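Local coordinates for COBE (PDB 2W6K), which takes part in cobalamin (vitamin B12) biosynthesis, although its exact role in the pathway is uncertain, at residues Gly117-Leu122 with Ala134-Leu139; His26-Leu31 with Asp128-Ile133. The contacts are given in a common frame with arbitrary orientation. Where two conformers were deposited one is given. Residue numbers count along the deposited sequence, not the author numbering.

Overall arrangement
Both contacts draw on strand 131-138, which lies in the mixed five-stranded sheet between the outermost strand 119-127 and strand 12-18. Contact 1 is made within the sheet, near the open end of the hairpin 119-127/131-138, by backbone pairing; contact 2 lies at the turn end, where helix 24-37 packs on one face. Their centres are about 19 Å apart, on opposite sides of the chain's centre, and Ile133 of contact 2 directly precedes Ala134 of contact 1. Helix 102-115 lies on the face bearing Ala134 and Ala136, opposite helix 24-37, so the sheet is sandwiched between helices. A bound glycerol, probably from the crystallisation liquor, lies about 3 Å from the Arg130 side chain (nearest atoms).

Contact 1: residues Gly117-Leu122 with Ala134-Leu139; sequences GRADLL and ALARLL
Extended backbones at 119-121 and 134-138 run antiparallel, 4.6 Å apart at closest approach and with 149° between their directions. Asp120 and Arg137 form the hydrogen-bonded pair: Asp120 N donates to Arg137 O at 3.1 Å, and Arg137 N to Asp120 O at 3.0 Å. Non-hydrogen-bonded pairs flank it, Ala119 with Leu138 (CA-CA 4.4 Å) and Leu121 with Ala136 (CA-CA 4.2 Å). These are the open-end rungs of a beta hairpin at the sheet's border. Two further backbone bonds lie beyond these pairs: Leu122 N donates to Leu135 O (2.9 Å), and Leu139 N to Arg118 O (3.1 Å); a water also donates to Arg118 O (3.2 Å) and to Leu139 O (2.5 Å). Ala119 N turns instead to Glu112 OE2. Ala119 and Ala136 are small enough to lie close beneath helix 102-115, while Leu121 (chi1 m, chi2 t) brings CD2 to 4.1 Å from Ala134 CB. Polar Asp120 and Arg137 suit the other, partly exposed face; toward the turn Leu122 CD2 lies 4.0 Å from Leu135 CB.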
loop_
_atom_site.group_PDB
_atom_site.type_symbol
_atom_site.label_atom_id
_atom_site.label_comp_id
_atom_site.label_asym_id
_atom_site.label_seq_id
_atom_site.Cartn_x
_atom_site.Cartn_y
_atom_site.Cartn_z
ATOM N N GLY A 117 -14.435 -5.132 2.687
ATOM C CA GLY A 117 -15.038 -5.336 1.381
ATOM C C GLY A 117 -13.948 -5.235 0.335
ATOM O O GLY A 117 -12.765 -5.076 0.677
ATOM N N ARG A 118 -14.352 -5.264 -0.928
ATOM C CA ARG A 118 -13.419 -5.278 -2.053
ATOM C C ARG A 118 -12.691 -3.956 -2.197
ATOM O O ARG A 118 -13.287 -2.886 -2.089
ATOM C CB ARG A 118 -14.195 -5.590 -3.342
ATOM C CG ARG A 118 -13.471 -5.294 -4.640
ATOM C CD ARG A 118 -14.069 -6.143 -5.740
ATOM N NE ARG A 118 -13.456 -7.470 -5.763
ATOM C CZ ARG A 118 -12.656 -7.905 -6.729
ATOM N NH1 ARG A 118 -12.381 -7.128 -7.769
ATOM N NH2 ARG A 118 -12.142 -9.129 -6.663
ATOM N N ALA A 119 -11.383 -4.042 -2.424
ATOM C CA ALA A 119 -10.611 -2.857 -2.750
ATOM C C ALA A 119 -10.090 -2.943 -4.199
ATOM O O ALA A 119 -10.053 -4.033 -4.797
ATOM C CB ALA A 119 -9.464 -2.677 -1.756
ATOM N N ASP A 120 -9.731 -1.789 -4.752
ATOM C CA ASP A 120 -9.191 -1.700 -6.110
ATOM C C ASP A 120 -7.932 -0.847 -6.073
ATOM O O ASP A 120 -7.846 0.147 -5.334
ATOM C CB ASP A 120 -10.232 -1.067 -7.055
ATOM C CG ASP A 120 -11.196 -2.083 -7.664
ATOM O OD1 ASP A 120 -11.100 -3.303 -7.394
ATOM O OD2 ASP A 120 -12.060 -1.643 -8.451
ATOM N N LEU A 121 -6.951 -1.202 -6.891
ATOM C CA LEU A 121 -5.826 -0.314 -7.056
ATOM C C LEU A 121 -6.237 0.887 -7.877
ATOM O O LEU A 121 -7.008 0.754 -8.822
ATOM C CB LEU A 121 -4.713 -1.049 -7.781
ATOM C CG LEU A 121 -4.060 -2.173 -6.965
ATOM C CD1 LEU A 121 -3.340 -3.169 -7.871
ATOM C CD2 LEU A 121 -3.098 -1.550 -5.968
ATOM N N LEU A 122 -5.708 2.050 -7.522
ATOM C CA LEU A 122 -5.968 3.299 -8.283
ATOM C C LEU A 122 -5.282 3.267 -9.632
ATOM O O LEU A 122 -5.719 3.916 -10.609
ATOM C CB LEU A 122 -5.486 4.494 -7.463
ATOM C CG LEU A 122 -6.491 4.966 -6.414
ATOM C CD1 LEU A 122 -6.653 3.978 -5.299
ATOM C CD2 LEU A 122 -5.973 6.293 -5.910
ATOM N N ALA A 134 2.162 1.753 -4.360
ATOM C CA ALA A 134 0.850 1.609 -5.004
ATOM C C ALA A 134 -0.241 2.114 -4.075
ATOM O O ALA A 134 -0.085 2.100 -2.864
ATOM C CB ALA A 134 0.575 0.165 -5.384
ATOM N N LEU A 135 -1.357 2.486 -4.657
ATOM C CA LEU A 135 -2.483 3.021 -3.866
ATOM C C LEU A 135 -3.718 2.173 -4.071
ATOM O O LEU A 135 -4.030 1.788 -5.190
ATOM C CB LEU A 135 -2.777 4.484 -4.253
ATOM C CG LEU A 135 -1.607 5.477 -4.190
ATOM C CD1 LEU A 135 -2.084 6.830 -4.761
ATOM C CD2 LEU A 135 -1.141 5.613 -2.748
ATOM N N ALA A 136 -4.422 1.880 -2.985
ATOM C CA ALA A 136 -5.670 1.133 -3.091
ATOM C C ALA A 136 -6.758 1.864 -2.338
ATOM O O ALA A 136 -6.516 2.497 -1.308
ATOM C CB ALA A 136 -5.515 -0.307 -2.553
ATOM N N ARG A 137 -7.974 1.767 -2.868
ATOM C CA ARG A 137 -9.135 2.417 -2.276
ATOM C C ARG A 137 -10.308 1.449 -2.149
ATOM O O ARG A 137 -10.533 0.606 -3.017
ATOM C CB ARG A 137 -9.546 3.636 -3.104
ATOM C CG ARG A 137 -9.522 3.403 -4.606
ATOM C CD ARG A 137 -10.749 4.000 -5.277
ATOM N NE ARG A 137 -11.007 3.395 -6.580
ATOM C CZ ARG A 137 -10.902 4.041 -7.738
ATOM N NH1 ARG A 137 -10.542 5.316 -7.757
ATOM N NH2 ARG A 137 -11.156 3.411 -8.876
ATOM N N LEU A 138 -11.050 1.584 -1.056
ATOM C CA LEU A 138 -12.207 0.775 -0.791
ATOM C C LEU A 138 -13.266 1.154 -1.816
ATOM O O LEU A 138 -13.703 2.312 -1.889
ATOM C CB LEU A 138 -12.682 1.021 0.634
ATOM C CG LEU A 138 -13.566 -0.053 1.256
ATOM C CD1 LEU A 138 -12.841 -1.412 1.378
ATOM C CD2 LEU A 138 -14.051 0.436 2.594
ATOM N N LEU A 139 -13.621 0.164 -2.623
ATOM C CA LEU A 139 -14.483 0.291 -3.792
ATOM C C LEU A 139 -15.944 0.209 -3.383
ATOM O O LEU A 139 -16.451 -0.897 -3.164
ATOM C CB LEU A 139 -14.181 -0.889 -4.719
ATOM C CG LEU A 139 -14.212 -0.883 -6.244
ATOM C CD1 LEU A 139 -14.601 -2.281 -6.707
ATOM C CD2 LEU A 139 -15.141 0.160 -6.861
HETATM O O HOH W 1 -16.007 -1.793 -0.883
#

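Contact 2: residues His26-Leu31 with Asp128-Ile133; sequences HLRALL and DDRASI
This is a helix-on-sheet contact, joining the first helix of the chain, 24-37, to the turn and opening residues of strand 131-138. The axes of helix 26-31 and strand 131-133 pass 8.8 Å apart at 39°, with Leu27 nearest Ala131 (CA-CA 7.2 Å) and Leu31 nearest Ile133 (CA-CA 6.5 Å). Leu30 (chi1 t, chi2 p) points toward the strand and sets CD2 3.9 Å from both Ala131 CB and Ile133 CG1. Small Ala131 also admits Leu27 CD2 at 3.8 Å, whereas the longer Ile133 (chi1 m, chi2 t) extends CD1 to 3.7 Å from Leu31 CB and 3.4 Å from Leu31 N. Such apolar packing of a helix on a sheet face is characteristic of layered alpha/beta folds; strand 12-18 continues the surface under Leu27 and Leu31. At the edge it gives way to polar contacts suited to the hairpin turn. His26 (chi1 t) donates from NE2 to Asp128 OD2 at 2.9 Å and weakly to Asp128 OD1 at 3.4 Å. Asp128 OD1 also accepts from Arg130 N, an Asx turn, and from Ala131 N, both at 2.9 Å, while Asp128 N donates to Ala131 O (2.9 Å).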
loop_
_atom_site.group_PDB
_atom_site.type_symbol
_atom_site.label_atom_id
_atom_site.label_comp_id
_atom_site.label_asym_id
_atom_site.label_seq_id
_atom_site.Cartn_x
_atom_site.Cartn_y
_atom_site.Cartn_z
ATOM N N HIS A 26 13.177 9.596 1.163
ATOM C CA HIS A 26 13.038 9.068 -0.175
ATOM C C HIS A 26 11.641 8.516 -0.343
ATOM O O HIS A 26 10.918 8.868 -1.310
ATOM C CB HIS A 26 14.047 7.958 -0.403
ATOM C CG HIS A 26 14.045 7.424 -1.798
ATOM N ND1 HIS A 26 15.078 7.652 -2.677
ATOM C CD2 HIS A 26 13.138 6.668 -2.464
ATOM C CE1 HIS A 26 14.815 7.051 -3.826
ATOM N NE2 HIS A 26 13.638 6.458 -3.726
ATOM N N LEU A 27 11.226 7.685 0.610
ATOM C CA LEU A 27 9.890 7.087 0.528
ATOM C C LEU A 27 8.827 8.183 0.494
ATOM O O LEU A 27 7.865 8.095 -0.279
ATOM C CB LEU A 27 9.639 6.131 1.707
ATOM C CG LEU A 27 10.514 4.873 1.734
ATOM C CD1 LEU A 27 10.205 4.011 2.911
ATOM C CD2 LEU A 27 10.279 4.075 0.453
ATOM N N ARG A 28 8.991 9.211 1.330
ATOM C CA ARG A 28 7.971 10.270 1.390
ATOM C C ARG A 28 7.853 10.993 0.049
ATOM O O ARG A 28 6.744 11.297 -0.384
ATOM C CB ARG A 28 8.275 11.277 2.511
ATOM C CG ARG A 28 7.214 12.378 2.581
ATOM C CD ARG A 28 7.505 13.390 3.669
ATOM N NE ARG A 28 8.744 14.113 3.400
ATOM C CZ ARG A 28 9.485 14.702 4.341
ATOM N NH1 ARG A 28 10.609 15.328 4.013
ATOM N NH2 ARG A 28 9.106 14.686 5.611
ATOM N N ALA A 29 8.990 11.269 -0.586
ATOM C CA ALA A 29 8.978 11.988 -1.896
ATOM C C ALA A 29 8.284 11.153 -2.978
ATOM O O ALA A 29 7.491 11.660 -3.768
ATOM C CB ALA A 29 10.366 12.372 -2.335
ATOM N N LEU A 30 8.548 9.858 -2.977
ATOM C CA LEU A 30 7.915 9.007 -3.950
ATOM C C LEU A 30 6.416 8.856 -3.662
ATOM O O LEU A 30 5.600 8.838 -4.590
ATOM C CB LEU A 30 8.595 7.661 -4.010
ATOM C CG LEU A 30 8.061 6.698 -5.079
ATOM C CD1 LEU A 30 8.203 7.236 -6.511
ATOM C CD2 LEU A 30 8.795 5.381 -4.977
ATOM N N LEU A 31 6.074 8.749 -2.382
ATOM C CA LEU A 31 4.687 8.656 -1.960
ATOM C C LEU A 31 3.929 9.911 -2.403
ATOM O O LEU A 31 2.833 9.803 -2.956
ATOM C CB LEU A 31 4.593 8.495 -0.432
ATOM C CG LEU A 31 3.196 8.396 0.212
ATOM C CD1 LEU A 31 2.390 7.208 -0.349
ATOM C CD2 LEU A 31 3.338 8.259 1.698
ATOM N N ASP A 128 10.744 3.777 -8.639
ATOM C CA ASP A 128 12.108 4.182 -9.017
ATOM C C ASP A 128 13.046 3.020 -8.761
ATOM O O ASP A 128 12.615 1.877 -8.617
ATOM C CB ASP A 128 12.529 5.519 -8.394
ATOM C CG ASP A 128 12.515 5.510 -6.871
ATOM O OD1 ASP A 128 12.794 4.463 -6.293
ATOM O OD2 ASP A 128 12.234 6.574 -6.273
ATOM N N ASP A 129 14.348 3.268 -8.708
ATOM C CA ASP A 129 15.263 2.147 -8.586
ATOM C C ASP A 129 15.417 1.621 -7.128
ATOM O O ASP A 129 15.885 0.488 -6.882
ATOM C CB ASP A 129 16.544 2.544 -9.317
ATOM C CG ASP A 129 16.230 3.203 -10.674
ATOM O OD1 ASP A 129 15.943 2.473 -11.648
ATOM O OD2 ASP A 129 16.198 4.457 -10.764
ATOM N N ARG A 130 14.889 2.390 -6.170
ATOM C CA ARG A 130 14.969 1.958 -4.795
ATOM C C ARG A 130 13.621 1.574 -4.177
ATOM O O ARG A 130 13.587 0.784 -3.247
ATOM C CB ARG A 130 15.777 2.940 -3.935
ATOM C CG ARG A 130 17.258 3.084 -4.388
ATOM C CD ARG A 130 18.147 1.949 -3.867
ATOM N NE ARG A 130 19.424 1.831 -4.579
ATOM C CZ ARG A 130 19.864 0.718 -5.165
ATOM N NH1 ARG A 130 19.152 -0.400 -5.129
ATOM N NH2 ARG A 130 21.038 0.714 -5.781
ATOM N N ALA A 131 12.511 2.058 -4.735
ATOM C CA ALA A 131 11.197 1.768 -4.116
ATOM C C ALA A 131 10.037 1.748 -5.106
ATOM O O ALA A 131 10.111 2.321 -6.188
ATOM C CB ALA A 131 10.927 2.797 -3.033
ATOM N N SER A 132 8.920 1.121 -4.706
ATOM C CA SER A 132 7.708 1.155 -5.500
ATOM C C SER A 132 6.565 1.474 -4.542
ATOM O O SER A 132 6.575 1.000 -3.412
ATOM C CB SER A 132 7.399 -0.198 -6.143
ATOM O OG SER A 132 8.124 -0.351 -7.369
ATOM N N ILE A 133 5.612 2.261 -5.015
ATOM C CA ILE A 133 4.447 2.592 -4.195
ATOM C C ILE A 133 3.153 2.379 -4.990
ATOM O O ILE A 133 3.059 2.728 -6.181
ATOM C CB ILE A 133 4.545 4.031 -3.613
ATOM C CG1 ILE A 133 5.804 4.135 -2.721
ATOM C CG2 ILE A 133 3.268 4.388 -2.839
ATOM C CD1 ILE A 133 5.941 5.374 -1.880
#